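Local coordinates for PAC2 family protein (Mycobacterium tuberculosis, PDB 2WAM) that is of unknown function but belongs to the PAC2 family and represents a gene family duplicated in actinobacteria, at residues G79-L84 with L178-M183; H187-T192 with Q305-I310; M193-N198 with V235-H240; Y250-Q255 with E276-V281. One frame throughout, in Å; residues are numbered along the deposited sequence.

Contact 1 (G79-L84 with L178-M183)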
loop_
_atom_site.group_PDB
_atom_site.type_symbol
_atom_site.label_atom_id
_atom_site.label_comp_id
_atom_site.label_asym_id
_atom_site.label_seq_id
_atom_site.Cartn_x
_atom_site.Cartn_y
_atom_site.Cartn_z
ATOM N N GLY A 79 6.031 8.569 40.023
ATOM C CA GLY A 79 6.369 9.973 40.171
ATOM C C GLY A 79 6.056 10.754 38.910
ATOM O O GLY A 79 6.369 11.935 38.810
ATOM N N HIS A 80 5.429 10.088 37.945
ATOM C CA HIS A 80 5.236 10.661 36.622
ATOM C C HIS A 80 6.562 11.207 36.101
ATOM O O HIS A 80 6.589 12.132 35.297
ATOM C CB HIS A 80 4.157 11.744 36.655
ATOM C CG HIS A 80 2.848 11.272 37.220
ATOM N ND1 HIS A 80 2.030 12.074 37.989
ATOM C CD2 HIS A 80 2.230 10.067 37.144
ATOM C CE1 HIS A 80 0.960 11.386 38.351
ATOM N NE2 HIS A 80 1.061 10.165 37.859
ATOM N N ALA A 81 7.661 10.612 36.553
ATOM C CA ALA A 81 8.990 11.164 36.294
ATOM C C ALA A 81 9.376 11.247 34.813
ATOM O O ALA A 81 10.082 12.172 34.415
ATOM C CB ALA A 81 10.054 10.418 37.088
ATOM N N ILE A 82 8.917 10.288 34.008
ATOM C CA ILE A 82 9.202 10.291 32.577
ATOM C C ILE A 82 8.491 11.451 31.874
ATOM O O ILE A 82 9.097 12.188 31.092
ATOM C CB ILE A 82 8.759 8.987 31.892
ATOM C CG1 ILE A 82 9.207 7.757 32.677
ATOM C CG2 ILE A 82 9.285 8.929 30.454
ATOM C CD1 ILE A 82 10.497 7.199 32.213
ATOM N N ARG A 83 7.199 11.599 32.133
ATOM C CA ARG A 83 6.451 12.666 31.509
ATOM C C ARG A 83 7.096 14.006 31.874
ATOM O O ARG A 83 7.357 14.840 31.010
ATOM C CB ARG A 83 4.978 12.629 31.949
ATOM C CG ARG A 83 4.145 13.775 31.383
ATOM C CD ARG A 83 2.684 13.693 31.768
ATOM N NE ARG A 83 2.458 13.440 33.196
ATOM C CZ ARG A 83 2.361 14.383 34.139
ATOM N NH1 ARG A 83 2.494 15.673 33.839
ATOM N NH2 ARG A 83 2.130 14.032 35.398
ATOM N N LEU A 84 7.366 14.196 33.160
ATOM C CA LEU A 84 7.901 15.452 33.657
ATOM C C LEU A 84 9.246 15.815 33.038
ATOM O O LEU A 84 9.482 16.975 32.692
ATOM C CB LEU A 84 8.014 15.407 35.184
ATOM C CG LEU A 84 6.666 15.344 35.898
ATOM C CD1 LEU A 84 6.860 15.146 37.399
ATOM C CD2 LEU A 84 5.848 16.597 35.600
ATOM N N LEU A 178 15.166 6.468 29.658
ATOM C CA LEU A 178 14.668 6.852 30.966
ATOM C C LEU A 178 13.650 5.849 31.512
ATOM O O LEU A 178 12.819 5.322 30.769
ATOM C CB LEU A 178 14.052 8.246 30.915
ATOM C CG LEU A 178 14.926 9.357 30.337
ATOM C CD1 LEU A 178 14.336 10.732 30.685
ATOM C CD2 LEU A 178 16.349 9.213 30.840
ATOM N N GLY A 179 13.737 5.592 32.816
ATOM C CA GLY A 179 12.806 4.719 33.499
ATOM C C GLY A 179 12.523 5.110 34.945
ATOM O O GLY A 179 13.269 5.874 35.576
ATOM N N THR A 180 11.416 4.588 35.463
ATOM C CA THR A 180 11.097 4.678 36.880
ATOM C C THR A 180 10.695 3.298 37.368
ATOM O O THR A 180 10.304 2.427 36.582
ATOM C CB THR A 180 9.877 5.583 37.169
ATOM O OG1 THR A 180 8.672 4.877 36.831
ATOM C CG2 THR A 180 9.936 6.897 36.413
ATOM N N VAL A 181 10.778 3.115 38.678
ATOM C CA VAL A 181 10.223 1.943 39.335
ATOM C C VAL A 181 9.926 2.368 40.769
ATOM O O VAL A 181 10.698 3.115 41.367
ATOM C CB VAL A 181 11.194 0.732 39.276
ATOM C CG1 VAL A 181 12.530 1.070 39.922
ATOM C CG2 VAL A 181 10.580 -0.494 39.937
ATOM N N PRO A 182 8.779 1.943 41.308
ATOM C CA PRO A 182 8.491 2.240 42.718
ATOM C C PRO A 182 9.320 1.319 43.597
ATOM O O PRO A 182 9.468 0.160 43.243
ATOM C CB PRO A 182 7.002 1.906 42.864
ATOM C CG PRO A 182 6.486 1.712 41.453
ATOM C CD PRO A 182 7.655 1.275 40.636
ATOM N N MET A 183 9.870 1.830 44.694
ATOM C CA MET A 183 10.658 1.016 45.610
ATOM C C MET A 183 10.357 1.424 47.039
ATOM O O MET A 183 9.895 2.540 47.301
ATOM C CB MET A 183 12.159 1.171 45.340
ATOM C CG MET A 183 12.588 0.736 43.950
ATOM S SD MET A 183 12.596 -1.059 43.734
ATOM C CE MET A 183 14.042 -1.503 44.688
#

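Contact 2 (H187-T192 with Q305-I310)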
loop_
_atom_site.group_PDB
_atom_site.type_symbol
_atom_site.label_atom_id
_atom_site.label_comp_id
_atom_site.label_asym_id
_atom_site.label_seq_id
_atom_site.Cartn_x
_atom_site.Cartn_y
_atom_site.Cartn_z
ATOM N N HIS A 187 11.125 9.426 50.782
ATOM C CA HIS A 187 11.379 10.641 50.018
ATOM C C HIS A 187 12.417 11.512 50.725
ATOM O O HIS A 187 12.825 12.552 50.204
ATOM C CB HIS A 187 10.084 11.429 49.819
ATOM C CG HIS A 187 9.602 12.118 51.055
ATOM N ND1 HIS A 187 8.771 11.511 51.971
ATOM C CD2 HIS A 187 9.843 13.362 51.534
ATOM C CE1 HIS A 187 8.520 12.350 52.959
ATOM N NE2 HIS A 187 9.157 13.482 52.717
ATOM N N THR A 188 12.840 11.077 51.912
ATOM C CA THR A 188 13.732 11.864 52.768
ATOM C C THR A 188 15.184 11.422 52.683
ATOM O O THR A 188 16.021 11.865 53.466
ATOM C CB THR A 188 13.320 11.777 54.243
ATOM O OG1 THR A 188 13.092 10.404 54.580
ATOM C CG2 THR A 188 12.060 12.591 54.507
ATOM N N ARG A 189 15.477 10.549 51.733
ATOM C CA ARG A 189 16.840 10.098 51.515
ATOM C C ARG A 189 17.229 10.263 50.060
ATOM O O ARG A 189 16.366 10.304 49.192
ATOM C CB ARG A 189 16.973 8.643 51.929
ATOM C CG ARG A 189 16.691 8.420 53.398
ATOM C CD ARG A 189 17.733 9.085 54.272
ATOM N NE ARG A 189 17.590 8.650 55.657
ATOM C CZ ARG A 189 16.900 9.302 56.588
ATOM N NH1 ARG A 189 16.283 10.440 56.298
ATOM N NH2 ARG A 189 16.835 8.817 57.818
ATOM N N PRO A 190 18.538 10.349 49.788
ATOM C CA PRO A 190 19.027 10.562 48.423
ATOM C C PRO A 190 18.364 9.628 47.411
ATOM O O PRO A 190 18.156 8.440 47.679
ATOM C CB PRO A 190 20.519 10.250 48.538
ATOM C CG PRO A 190 20.852 10.572 49.948
ATOM C CD PRO A 190 19.640 10.183 50.749
ATOM N N ILE A 191 18.021 10.181 46.253
ATOM C CA ILE A 191 17.368 9.407 45.220
ATOM C C ILE A 191 18.356 8.438 44.590
ATOM O O ILE A 191 19.422 8.840 44.136
ATOM C CB ILE A 191 16.783 10.315 44.141
ATOM C CG1 ILE A 191 15.538 11.024 44.670
ATOM C CG2 ILE A 191 16.471 9.515 42.871
ATOM C CD1 ILE A 191 14.952 12.016 43.678
ATOM N N THR A 192 18.004 7.157 44.577
ATOM C CA THR A 192 18.877 6.147 44.004
ATOM C C THR A 192 18.361 5.740 42.645
ATOM O O THR A 192 17.274 6.146 42.233
ATOM C CB THR A 192 19.023 4.909 44.921
ATOM O OG1 THR A 192 17.732 4.444 45.324
ATOM C CG2 THR A 192 19.825 5.265 46.167
ATOM N N GLN A 305 15.371 1.220 57.224
ATOM C CA GLN A 305 15.814 0.225 56.249
ATOM C C GLN A 305 16.862 0.788 55.296
ATOM O O GLN A 305 17.862 0.131 54.991
ATOM C CB GLN A 305 14.633 -0.285 55.423
ATOM C CG GLN A 305 13.581 -1.038 56.207
ATOM C CD GLN A 305 12.476 -1.585 55.315
ATOM O OE1 GLN A 305 11.966 -0.889 54.430
ATOM N NE2 GLN A 305 12.103 -2.840 55.543
ATOM N N TYR A 306 16.617 2.006 54.822
ATOM C CA TYR A 306 17.470 2.632 53.823
ATOM C C TYR A 306 18.869 2.909 54.366
ATOM O O TYR A 306 19.861 2.603 53.707
ATOM C CB TYR A 306 16.821 3.920 53.295
ATOM C CG TYR A 306 17.640 4.674 52.266
ATOM C CD1 TYR A 306 17.558 4.361 50.917
ATOM C CD2 TYR A 306 18.486 5.706 52.647
ATOM C CE1 TYR A 306 18.303 5.059 49.972
ATOM C CE2 TYR A 306 19.234 6.408 51.713
ATOM C CZ TYR A 306 19.142 6.084 50.375
ATOM O OH TYR A 306 19.891 6.787 49.443
ATOM N N ASP A 307 18.948 3.488 55.561
ATOM C CA ASP A 307 20.243 3.747 56.190
ATOM C C ASP A 307 21.012 2.442 56.410
ATOM O O ASP A 307 22.230 2.387 56.213
ATOM C CB ASP A 307 20.062 4.513 57.503
ATOM C CG ASP A 307 19.474 5.896 57.291
ATOM O OD1 ASP A 307 19.868 6.565 56.311
ATOM O OD2 ASP A 307 18.614 6.314 58.094
ATOM N N ALA A 308 20.283 1.392 56.787
ATOM C CA ALA A 308 20.857 0.063 57.004
ATOM C C ALA A 308 21.374 -0.592 55.721
ATOM O O ALA A 308 22.422 -1.236 55.730
ATOM C CB ALA A 308 19.846 -0.841 57.690
ATOM N N PHE A 309 20.631 -0.450 54.627
ATOM C CA PHE A 309 21.096 -0.951 53.336
ATOM C C PHE A 309 22.326 -0.181 52.861
ATOM O O PHE A 309 23.240 -0.756 52.268
ATOM C CB PHE A 309 19.993 -0.874 52.281
ATOM C CG PHE A 309 20.445 -1.290 50.906
ATOM C CD1 PHE A 309 20.520 -2.633 50.565
ATOM C CD2 PHE A 309 20.799 -0.340 49.958
ATOM C CE1 PHE A 309 20.940 -3.025 49.301
ATOM C CE2 PHE A 309 21.220 -0.726 48.692
ATOM C CZ PHE A 309 21.290 -2.070 48.365
ATOM N N ILE A 310 22.337 1.124 53.114
ATOM C CA ILE A 310 23.501 1.947 52.813
ATOM C C ILE A 310 24.711 1.429 53.581
ATOM O O ILE A 310 25.693 0.997 52.983
ATOM C CB ILE A 310 23.274 3.425 53.178
ATOM C CG1 ILE A 310 22.273 4.070 52.220
ATOM C CG2 ILE A 310 24.586 4.192 53.141
ATOM C CD1 ILE A 310 22.181 5.573 52.387
#

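Contact 3 (M193-N198 with V235-H240)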
loop_
_atom_site.group_PDB
_atom_site.type_symbol
_atom_site.label_atom_id
_atom_site.label_comp_id
_atom_site.label_asym_id
_atom_site.label_seq_id
_atom_site.Cartn_x
_atom_site.Cartn_y
_atom_site.Cartn_z
ATOM N N MET A 193 19.131 4.913 41.956
ATOM C CA MET A 193 18.907 4.699 40.540
ATOM C C MET A 193 19.604 3.429 40.087
ATOM O O MET A 193 20.721 3.152 40.518
ATOM C CB MET A 193 19.491 5.898 39.814
ATOM C CG MET A 193 19.173 6.005 38.363
ATOM S SD MET A 193 19.635 7.658 37.855
ATOM C CE MET A 193 18.168 8.553 38.356
ATOM N N THR A 194 18.952 2.643 39.236
ATOM C CA THR A 194 19.634 1.482 38.666
ATOM C C THR A 194 20.028 1.684 37.193
ATOM O O THR A 194 19.185 1.821 36.309
ATOM C CB THR A 194 18.888 0.131 38.901
ATOM O OG1 THR A 194 17.850 -0.049 37.938
ATOM C CG2 THR A 194 18.302 0.075 40.280
ATOM N N ALA A 195 21.335 1.702 36.964
ATOM C CA ALA A 195 21.912 1.962 35.660
ATOM C C ALA A 195 22.088 0.680 34.866
ATOM O O ALA A 195 22.374 -0.373 35.428
ATOM C CB ALA A 195 23.256 2.644 35.834
ATOM N N HIS A 196 21.910 0.774 33.554
ATOM C CA HIS A 196 22.255 -0.319 32.652
ATOM C C HIS A 196 22.933 0.212 31.391
ATOM O O HIS A 196 22.679 1.339 30.955
ATOM C CB HIS A 196 21.047 -1.218 32.320
ATOM C CG HIS A 196 19.745 -0.490 32.238
ATOM N ND1 HIS A 196 19.067 -0.313 31.050
ATOM C CD2 HIS A 196 18.987 0.096 33.196
ATOM C CE1 HIS A 196 17.950 0.350 31.281
ATOM N NE2 HIS A 196 17.878 0.615 32.572
ATOM N N SER A 197 23.812 -0.596 30.815
ATOM C CA SER A 197 24.525 -0.174 29.619
ATOM C C SER A 197 25.203 -1.365 28.990
ATOM O O SER A 197 25.403 -2.381 29.650
ATOM C CB SER A 197 25.568 0.886 29.968
ATOM O OG SER A 197 26.361 1.205 28.844
ATOM N N ASN A 198 25.540 -1.251 27.711
ATOM C CA ASN A 198 26.351 -2.281 27.080
ATOM C C ASN A 198 27.804 -1.846 27.061
ATOM O O ASN A 198 28.635 -2.430 26.372
ATOM C CB ASN A 198 25.840 -2.665 25.682
ATOM C CG ASN A 198 26.026 -1.565 24.663
ATOM O OD1 ASN A 198 26.100 -0.390 25.002
ATOM N ND2 ASN A 198 26.082 -1.944 23.401
ATOM N N VAL A 235 22.631 3.239 26.986
ATOM C CA VAL A 235 22.640 3.347 28.432
ATOM C C VAL A 235 21.239 3.734 28.900
ATOM O O VAL A 235 20.454 4.315 28.151
ATOM C CB VAL A 235 23.762 4.304 28.949
ATOM C CG1 VAL A 235 23.835 5.557 28.131
ATOM C CG2 VAL A 235 23.573 4.629 30.405
ATOM N N GLY A 236 20.912 3.358 30.130
ATOM C CA GLY A 236 19.561 3.492 30.620
ATOM C C GLY A 236 19.570 3.708 32.109
ATOM O O GLY A 236 20.371 3.123 32.829
ATOM N N PHE A 237 18.675 4.565 32.572
ATOM C CA PHE A 237 18.593 4.875 33.987
ATOM C C PHE A 237 17.178 4.683 34.489
ATOM O O PHE A 237 16.230 5.243 33.951
ATOM C CB PHE A 237 19.076 6.300 34.247
ATOM C CG PHE A 237 20.475 6.537 33.807
ATOM C CD1 PHE A 237 20.739 7.268 32.660
ATOM C CD2 PHE A 237 21.537 6.003 34.526
ATOM C CE1 PHE A 237 22.050 7.487 32.241
ATOM C CE2 PHE A 237 22.842 6.207 34.124
ATOM C CZ PHE A 237 23.103 6.956 32.974
ATOM N N THR A 238 17.041 3.870 35.519
ATOM C CA THR A 238 15.753 3.629 36.120
ATOM C C THR A 238 15.784 4.199 37.527
ATOM O O THR A 238 16.457 3.675 38.411
ATOM C CB THR A 238 15.452 2.141 36.156
ATOM O OG1 THR A 238 15.527 1.616 34.823
ATOM C CG2 THR A 238 14.068 1.905 36.725
ATOM N N VAL A 239 15.070 5.298 37.717
ATOM C CA VAL A 239 15.093 6.023 38.979
ATOM C C VAL A 239 14.116 5.393 39.989
ATOM O O VAL A 239 13.074 4.845 39.602
ATOM C CB VAL A 239 14.835 7.546 38.750
ATOM C CG1 VAL A 239 13.506 7.800 38.002
ATOM C CG2 VAL A 239 14.887 8.312 40.046
ATOM N N HIS A 240 14.466 5.446 41.274
ATOM C CA HIS A 240 13.628 4.854 42.314
ATOM C C HIS A 240 12.715 5.872 42.984
ATOM O O HIS A 240 13.177 6.862 43.541
ATOM C CB HIS A 240 14.488 4.147 43.358
ATOM C CG HIS A 240 15.321 3.036 42.798
ATOM N ND1 HIS A 240 16.655 2.882 43.097
ATOM C CD2 HIS A 240 15.009 2.034 41.944
ATOM C CE1 HIS A 240 17.128 1.827 42.459
ATOM N NE2 HIS A 240 16.150 1.295 41.752
#

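Contact 4 (Y250-Q255 with E276-V281)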
loop_
_atom_site.group_PDB
_atom_site.type_symbol
_atom_site.label_atom_id
_atom_site.label_comp_id
_atom_site.label_asym_id
_atom_site.label_seq_id
_atom_site.Cartn_x
_atom_site.Cartn_y
_atom_site.Cartn_z
ATOM N N TYR A 250 6.270 13.837 41.031
ATOM C CA TYR A 250 7.444 13.953 41.881
ATOM C C TYR A 250 8.636 14.437 41.066
ATOM O O TYR A 250 9.484 13.640 40.659
ATOM C CB TYR A 250 7.744 12.619 42.570
ATOM C CG TYR A 250 8.693 12.737 43.749
ATOM C CD1 TYR A 250 8.377 13.529 44.849
ATOM C CD2 TYR A 250 9.902 12.057 43.759
ATOM C CE1 TYR A 250 9.245 13.646 45.914
ATOM C CE2 TYR A 250 10.773 12.164 44.824
ATOM C CZ TYR A 250 10.444 12.959 45.895
ATOM O OH TYR A 250 11.323 13.057 46.949
ATOM N N PRO A 251 8.695 15.754 40.818
ATOM C CA PRO A 251 9.713 16.390 39.958
ATOM C C PRO A 251 11.161 16.051 40.351
ATOM O O PRO A 251 12.042 16.036 39.492
ATOM C CB PRO A 251 9.446 17.890 40.139
ATOM C CG PRO A 251 8.007 17.967 40.569
ATOM C CD PRO A 251 7.738 16.728 41.376
ATOM N N ALA A 252 11.397 15.783 41.632
ATOM C CA ALA A 252 12.721 15.394 42.099
ATOM C C ALA A 252 13.257 14.222 41.293
ATOM O O ALA A 252 14.425 14.201 40.912
ATOM C CB ALA A 252 12.681 15.039 43.580
ATOM N N ALA A 253 12.394 13.245 41.035
ATOM C CA ALA A 253 12.805 12.052 40.316
ATOM C C ALA A 253 13.117 12.358 38.842
ATOM O O ALA A 253 14.029 11.763 38.261
ATOM C CB ALA A 253 11.760 10.966 40.455
ATOM N N ALA A 254 12.381 13.302 38.256
ATOM C CA ALA A 254 12.671 13.786 36.903
ATOM C C ALA A 254 13.998 14.549 36.880
ATOM O O ALA A 254 14.828 14.360 35.996
ATOM C CB ALA A 254 11.539 14.673 36.389
ATOM N N GLN A 255 14.205 15.408 37.867
ATOM C CA GLN A 255 15.473 16.112 37.969
ATOM C C GLN A 255 16.662 15.139 38.078
ATOM O O GLN A 255 17.670 15.297 37.392
ATOM C CB GLN A 255 15.449 17.089 39.135
ATOM C CG GLN A 255 16.752 17.799 39.334
ATOM C CD GLN A 255 16.770 18.611 40.609
ATOM O OE1 GLN A 255 15.732 18.856 41.225
ATOM N NE2 GLN A 255 17.953 19.036 41.010
ATOM N N GLU A 276 13.133 23.860 41.321
ATOM C CA GLU A 276 12.205 24.658 42.105
ATOM C C GLU A 276 10.931 23.867 42.347
ATOM O O GLU A 276 10.447 23.777 43.476
ATOM C CB GLU A 276 11.884 25.970 41.391
ATOM C CG GLU A 276 11.130 26.963 42.248
ATOM C CD GLU A 276 11.994 27.571 43.349
ATOM O OE1 GLU A 276 11.523 28.530 44.004
ATOM O OE2 GLU A 276 13.136 27.100 43.556
ATOM N N ALA A 277 10.398 23.273 41.285
ATOM C CA ALA A 277 9.177 22.495 41.413
ATOM C C ALA A 277 9.398 21.304 42.340
ATOM O O ALA A 277 8.549 20.999 43.178
ATOM C CB ALA A 277 8.673 22.056 40.051
ATOM N N ALA A 278 10.544 20.641 42.192
ATOM C CA ALA A 278 10.897 19.511 43.048
ATOM C C ALA A 278 10.890 19.913 44.521
ATOM O O ALA A 278 10.332 19.225 45.379
ATOM C CB ALA A 278 12.267 18.978 42.668
ATOM N N ALA A 279 11.526 21.037 44.810
ATOM C CA ALA A 279 11.610 21.512 46.176
ATOM C C ALA A 279 10.220 21.803 46.741
ATOM O O ALA A 279 9.890 21.397 47.859
ATOM C CB ALA A 279 12.503 22.740 46.246
ATOM N N GLU A 280 9.404 22.505 45.962
ATOM C CA GLU A 280 8.057 22.848 46.389
ATOM C C GLU A 280 7.245 21.604 46.732
ATOM O O GLU A 280 6.583 21.554 47.780
ATOM C CB GLU A 280 7.357 23.681 45.323
ATOM C CG GLU A 280 5.863 23.832 45.528
ATOM C CD GLU A 280 5.294 24.983 44.723
ATOM O OE1 GLU A 280 6.099 25.788 44.197
ATOM O OE2 GLU A 280 4.050 25.085 44.623
ATOM N N VAL A 281 7.310 20.602 45.854
ATOM C CA VAL A 281 6.632 19.326 46.069
ATOM C C VAL A 281 7.198 18.580 47.272
ATOM O O VAL A 281 6.452 18.051 48.094
ATOM C CB VAL A 281 6.716 18.425 44.824
ATOM C CG1 VAL A 281 6.478 16.946 45.193
ATOM C CG2 VAL A 281 5.733 18.906 43.760
HETATM O O HOH W 1 9.934 16.456 44.073
#

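Contact 1 (G79-L84 with L178-M183)
A81 and I82, in the first turn of helix 81-92, rest on strand 174-183 in the helix-on-sheet layering of an alpha/beta fold. Between the two segments the forces are those of apolar packing, since no hydrogen bond crosses from one to the other. The methyl CG2 of T180 meets both helix residues: it lies 3.6 Å from A81 CB and 3.9 Å from I82 CG1. Further back along the strand, I82 reaches over the backbone with its terminal methyl, and CD1 comes within 3.6 Å of G179 CA and 3.9 Å of L178 CB. The first torsion of I82 (chi1 -47°) sets CG1 opposite the carbonyl carbon, which carries this longer branch toward the strand while CG2 takes another course.

Polar bonding, by contrast, is settled around the contact rather than across it. Within the helix start, H80 occupies the N-cap position and its backbone O receives L84 N at 3.1 Å. H80 ND1 and R83 NH2 both turn to D249 OD2, the latter in a salt bridge. On the sheet side, L178 bonds through its backbone to H70 and G179 to V239, so the strand under the helix lies between strands 67-73 and 234-242.

T180 serves both kinds of interaction. With chi1 at 76°, its CG2 is committed to the helix, while its polar atoms tie the strand to the loop that leads into that helix: S76 OG bonds T180 O, and T180 OG1 accepts a hydrogen bond from the backbone N of A78.

Contact 2 (H187-T192 with Q305-I310)
R189 meets two successive residues of helix 293-315 in different ways, its aliphatic base lying over the Y306 ring and its guanidinium gripping D307. The salt bridge is side-on, with one nitrogen for each carboxylate oxygen: NE donates to D307 OD1 at 3.2 Å, and NH2 donates to D307 OD2 at 3.1 Å. The two flat groups are only 20° from coplanar, and OD2 offers its syn lone pair to NH2, whereas OD1 is met somewhat out of the carboxylate plane. A bend at chi2 (-66°) turns the arginine chain from the ring toward the acid. NH1 bonds back to T188 O at 3.2 Å, approaching from above that carbonyl plane, so rotation of the guanidinium is restrained from two directions.

R189 CB makes a CH-pi contact over one face of the Y306 ring, although its modelled closeness is doubtful in detail; I310 CG1 lies over the opposite face. The guanidinium stands steeply to this ring, at 72°. At the phenol end, P190 CB lies 3.6 Å from Y306 OH, and T192 CG2 arrives at the ring edge. T192 OG1 is engaged with H240 ND1.

This surface contact fastens helix 293-315 to the loop between strands 174-183 and 193-197. The same loop leans inward: H187 touches helix 272-289, and I191 packs on V239 of strand 234-242 and on helix 251-265.

Contact 3 (M193-N198 with V235-H240)
The axes of strand segments 193-197 and 235-240 run antiparallel, at 165°, and the hydrogen-bonded pairs T194-T238 and H196-G236 are each closed by two backbone bonds, for example T194 N to T238 O at 2.8 Å and H196 N to G236 O at 2.9 Å. H196 lies over its partner, its ring resting on G236 in a CH-pi contact with CA 3.8 Å from the ring centroid; having no side chain, G236 can be covered this way. At the ring edge NE2 makes a weak hydrogen bond to T238 OG1 at 3.4 Å, while ND1 is held by E224.

On the other face M193 bends at chi3 (-83°), bringing CE to V239 CB at 3.5 Å. Its sulfur lies obliquely to the F237 ring, a Met-aromatic contact, and A195 CB touches the same ring from 4.0 Å at CE2. F237 and V239 also pack on helix 251-265, and F335 of helix 333-343 covers T194 and T238 on the opposite face.

S197 hydrogen-bonds through its backbone to the second subunit, where H122 packs on H196. This is the outermost strand of the chain's own mixed sheet in an alpha/beta fold, paired antiparallel, with helices on both faces and a neighbouring subunit alongside.

Contact 4 (Y250-Q255 with E276-V281)
A252 and A278 are joined through one water, which accepts from A252 N at 2.9 Å and donates to A278 O at 3.1 Å. A252 N belongs to the first turn of helix 251-265, where backbone NH groups lack the preceding carbonyls of a regular helix, and the water supplies an acceptor. It also sits over one face of the Y250 ring, toward the rim, on the same side as A252 CB. No direct hydrogen bond links the two segments.

Mostly apolar packing does the rest. P251 lays its ring along helix 272-289 and meets three residues with three different carbons: CB faces A278 CB at 3.9 Å, CG approaches A277 CB at 4.2 Å, and CD lies 3.8 Å from V281 CG2. The other methyl of V281, CG1, is anti to the backbone N (chi1 159°) and reaches Y250 CD1, crossing that side chain obliquely at 3.9 Å. One turn on, Q255 extends its chain so that OE1 lies 3.8 Å from A278 CB, while NE2 bonds to E259.

The axes of the two short helical pieces approach to 8.3 Å at 145°, a roughly antiparallel pair. Y250 OH adds a bond to Q282 of the same helix, and on another side A253 and A254 pack against helix 81-92. Small alanine methyls and a compact proline thus let the helices come close, and a water mediates a polar link between the two segments, so the join probably rests on close packing more than on charge.

How the contacts relate
The four contacts illustrate how interaction chemistry follows depth in a layered alpha/beta fold. Contacts 1 and 3 are buried and share the sheet, in which strands 174-183 and 234-242 are neighbours. Contact 1 is apolar packing of a helix on that sheet, whereas contact 3 is backbone hydrogen bonding within it. Contact 4, partly buried, adds a further helical layer: its helix 251-265 packs on the helix of contact 1, with a water-mediated polar link between its segments. Contact 2 lies at the surface, its centre about 22 Å from the centre of the chain, and there a salt bridge takes over; I191 and T192 connect its loop to contacts 3 and 4.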